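Local coordinates for phosphatidylinositide phosphatase SAC2 (Homo sapiens, PDB 4XUU), which acts mainly on phosphatidylinositol 4-phosphate as a 4-phosphatase, probably in endocytic recycling, and is represented here by its hSac2 domain, a pleckstrin-homology-like module, at residues 10-13 with 14-18. Sequence-based numbering, arbitrary orientation.
Sequences QLLQ and SYMKL
Gln10 O accepts the backbone N of Ser14 at 3.0 Å, the first of four successive i to i+4 bonds, the last of them weak, that make this piece of helix 4-19 a compact example of alpha-helical backbone bonding, which sets side chains four residues apart on the same side. One residue on, Leu11 O receives Tyr15 N at 3.0 Å. The CG of Tyr15, anti to the backbone N (chi1 172°), carries the ring away from the preceding turn and toward a second subunit.

Leu12 is joined to selenomethionine Met16 twice. Its carbonyl O takes Met16 N at 3.1 Å, and the two side chains run side by side in the same direction. Bends at chi2 and chi3 fold the Met16 chain back, bringing CE to 3.5 Å from Leu12 CD2, an apolar contact. At Gln13 the bonding weakens: Lys17 N reaches Gln13 O at 3.2 Å with an N-H...O angle of only 135°. The Gln13 side chain curls over the following peptide (chi1 71°); an alanine here, lacking the atoms beyond CB, would probably uncover the Ser14 peptide and lose packing on Asp68 of the second subunit.

Helix 4-19 projects from the beta sheet and the last helix, 129-145, of its own chain and packs against that second subunit. There the Tyr15 ring stacks on Tyr15 of the second subunit, and Met16 packs on its Leu50, which lies in strand 48-54, consistent with a part for the helix in the homodimer.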
ATOM      1  N   GLN A  10      16.671 -27.780 -20.591  1.00 80.17           N
ATOM      2  CA  GLN A  10      17.810 -27.252 -21.337  1.00 78.60           C
ATOM      3  C   GLN A  10      17.454 -25.938 -22.032  1.00 73.24           C
ATOM      4  O   GLN A  10      18.185 -24.954 -21.912  1.00 71.01           O
ATOM      5  CB  GLN A  10      18.298 -28.280 -22.358  1.00 82.06           C
ATOM      6  CG  GLN A  10      19.739 -28.082 -22.817  1.00 84.61           C
ATOM      7  CD  GLN A  10      20.738 -28.929 -22.044  1.00 92.29           C
ATOM      8  OE1 GLN A  10      21.429 -29.767 -22.622  1.00 98.06           O
ATOM      9  NE2 GLN A  10      20.817 -28.716 -20.735  1.00 93.74           N
ATOM     10  N   LEU A  11      16.326 -25.931 -22.744  1.00 72.68           N
ATOM     11  CA  LEU A  11      15.817 -24.733 -23.413  1.00 70.16           C
ATOM     12  C   LEU A  11      15.686 -23.563 -22.452  1.00 67.99           C
ATOM     13  O   LEU A  11      15.986 -22.424 -22.807  1.00 65.54           O
ATOM     14  CB  LEU A  11      14.456 -25.007 -24.051  1.00 71.85           C
ATOM     15  CG  LEU A  11      14.401 -25.395 -25.528  1.00 74.30           C
ATOM     16  CD1 LEU A  11      13.060 -26.026 -25.841  1.00 77.96           C
ATOM     17  CD2 LEU A  11      14.646 -24.191 -26.427  1.00 73.72           C
ATOM     18  N   LEU A  12      15.244 -23.868 -21.235  1.00 70.35           N
ATOM     19  CA  LEU A  12      14.989 -22.865 -20.213  1.00 70.16           C
ATOM     20  C   LEU A  12      16.270 -22.190 -19.730  1.00 68.97           C
ATOM     21  O   LEU A  12      16.339 -20.961 -19.691  1.00 66.25           O
ATOM     22  CB  LEU A  12      14.247 -23.494 -19.031  1.00 74.72           C
ATOM     23  CG  LEU A  12      12.999 -22.794 -18.491  1.00 76.38           C
ATOM     24  CD1 LEU A  12      12.562 -23.469 -17.217  1.00 82.98           C
ATOM     25  CD2 LEU A  12      13.213 -21.316 -18.248  1.00 72.87           C
ATOM     26  N   GLN A  13      17.273 -22.989 -19.367  1.00 72.62           N
ATOM     27  CA  GLN A  13      18.544 -22.450 -18.875  1.00 73.96           C
ATOM     28  C   GLN A  13      19.280 -21.677 -19.966  1.00 71.53           C
ATOM     29  O   GLN A  13      19.862 -20.624 -19.697  1.00 70.13           O
ATOM     30  CB  GLN A  13      19.426 -23.545 -18.242  1.00 80.26           C
ATOM     31  CG  GLN A  13      20.050 -24.564 -19.201  1.00 83.45           C
ATOM     32  CD  GLN A  13      21.426 -24.150 -19.719  1.00 85.27           C
ATOM     33  OE1 GLN A  13      22.026 -23.185 -19.238  1.00 84.68           O
ATOM     34  NE2 GLN A  13      21.933 -24.890 -20.702  1.00 88.11           N
ATOM     35  N   SER A  14      19.223 -22.199 -21.192  1.00 72.58           N
ATOM     36  CA  SER A  14      19.817 -21.556 -22.362  1.00 72.75           C
ATOM     37  C   SER A  14      19.189 -20.189 -22.618  1.00 69.67           C
ATOM     38  O   SER A  14      19.890 -19.215 -22.893  1.00 69.26           O
ATOM     39  CB  SER A  14      19.660 -22.457 -23.590  1.00 75.25           C
ATOM     40  OG  SER A  14      20.265 -21.882 -24.731  1.00 77.06           O
ATOM     41  N   TYR A  15      17.864 -20.133 -22.510  1.00 69.32           N
ATOM     42  CA  TYR A  15      17.093 -18.905 -22.689  1.00 68.68           C
ATOM     43  C   TYR A  15      17.494 -17.803 -21.711  1.00 66.97           C
ATOM     44  O   TYR A  15      17.766 -16.672 -22.119  1.00 66.28           O
ATOM     45  CB  TYR A  15      15.601 -19.207 -22.543  1.00 70.18           C
ATOM     46  CG  TYR A  15      14.703 -17.989 -22.519  1.00 71.64           C
ATOM     47  CD1 TYR A  15      14.787 -17.013 -23.508  1.00 73.37           C
ATOM     48  CD2 TYR A  15      13.776 -17.812 -21.502  1.00 73.60           C
ATOM     49  CE1 TYR A  15      13.963 -15.904 -23.491  1.00 75.70           C
ATOM     50  CE2 TYR A  15      12.946 -16.703 -21.475  1.00 76.13           C
ATOM     51  CZ  TYR A  15      13.045 -15.753 -22.472  1.00 77.12           C
ATOM     52  OH  TYR A  15      12.225 -14.650 -22.447  1.00 81.17           O
HETATM   53  N   MSE A  16      17.524 -18.146 -20.424  1.00 67.69           N
HETATM   54  CA  MSE A  16      17.849 -17.199 -19.360  1.00 67.39           C
HETATM   55  C   MSE A  16      19.291 -16.699 -19.477  1.00 66.58           C
HETATM   56  O   MSE A  16      19.619 -15.607 -19.009  1.00 65.77           O
HETATM   57  CB  MSE A  16      17.617 -17.852 -17.995  1.00 70.75           C
HETATM   58  CG  MSE A  16      16.905 -16.969 -16.973  1.00 74.14           C
HETATM   59 SE   MSE A  16      15.084 -16.407 -17.470  1.00 80.81          SE
HETATM   60  CE  MSE A  16      14.394 -18.073 -18.184  1.00 81.45           C
ATOM     61  N   LYS A  17      20.135 -17.503 -20.119  1.00 67.80           N
ATOM     62  CA  LYS A  17      21.535 -17.168 -20.340  1.00 69.18           C
ATOM     63  C   LYS A  17      21.703 -16.227 -21.536  1.00 68.00           C
ATOM     64  O   LYS A  17      22.566 -15.343 -21.524  1.00 69.05           O
ATOM     65  CB  LYS A  17      22.346 -18.455 -20.532  1.00 73.90           C
ATOM     66  CG  LYS A  17      23.855 -18.281 -20.544  1.00 79.26           C
ATOM     67  CD  LYS A  17      24.408 -18.370 -21.959  1.00 83.22           C
ATOM     68  CE  LYS A  17      25.913 -18.576 -21.945  1.00 91.28           C
ATOM     69  NZ  LYS A  17      26.422 -18.920 -23.298  1.00 96.88           N
ATOM     70  N   LEU A  18      20.876 -16.424 -22.561  1.00 66.79           N
ATOM     71  CA  LEU A  18      20.912 -15.597 -23.765  1.00 67.47           C
ATOM     72  C   LEU A  18      20.222 -14.249 -23.557  1.00 64.85           C
ATOM     73  O   LEU A  18      20.648 -13.235 -24.110  1.00 66.78           O
ATOM     74  CB  LEU A  18      20.259 -16.334 -24.938  1.00 69.94           C
ATOM     75  CG  LEU A  18      21.063 -17.426 -25.642  1.00 73.85           C
ATOM     76  CD1 LEU A  18      20.130 -18.460 -26.260  1.00 74.73           C
ATOM     77  CD2 LEU A  18      21.988 -16.826 -26.689  1.00 79.24           C
TER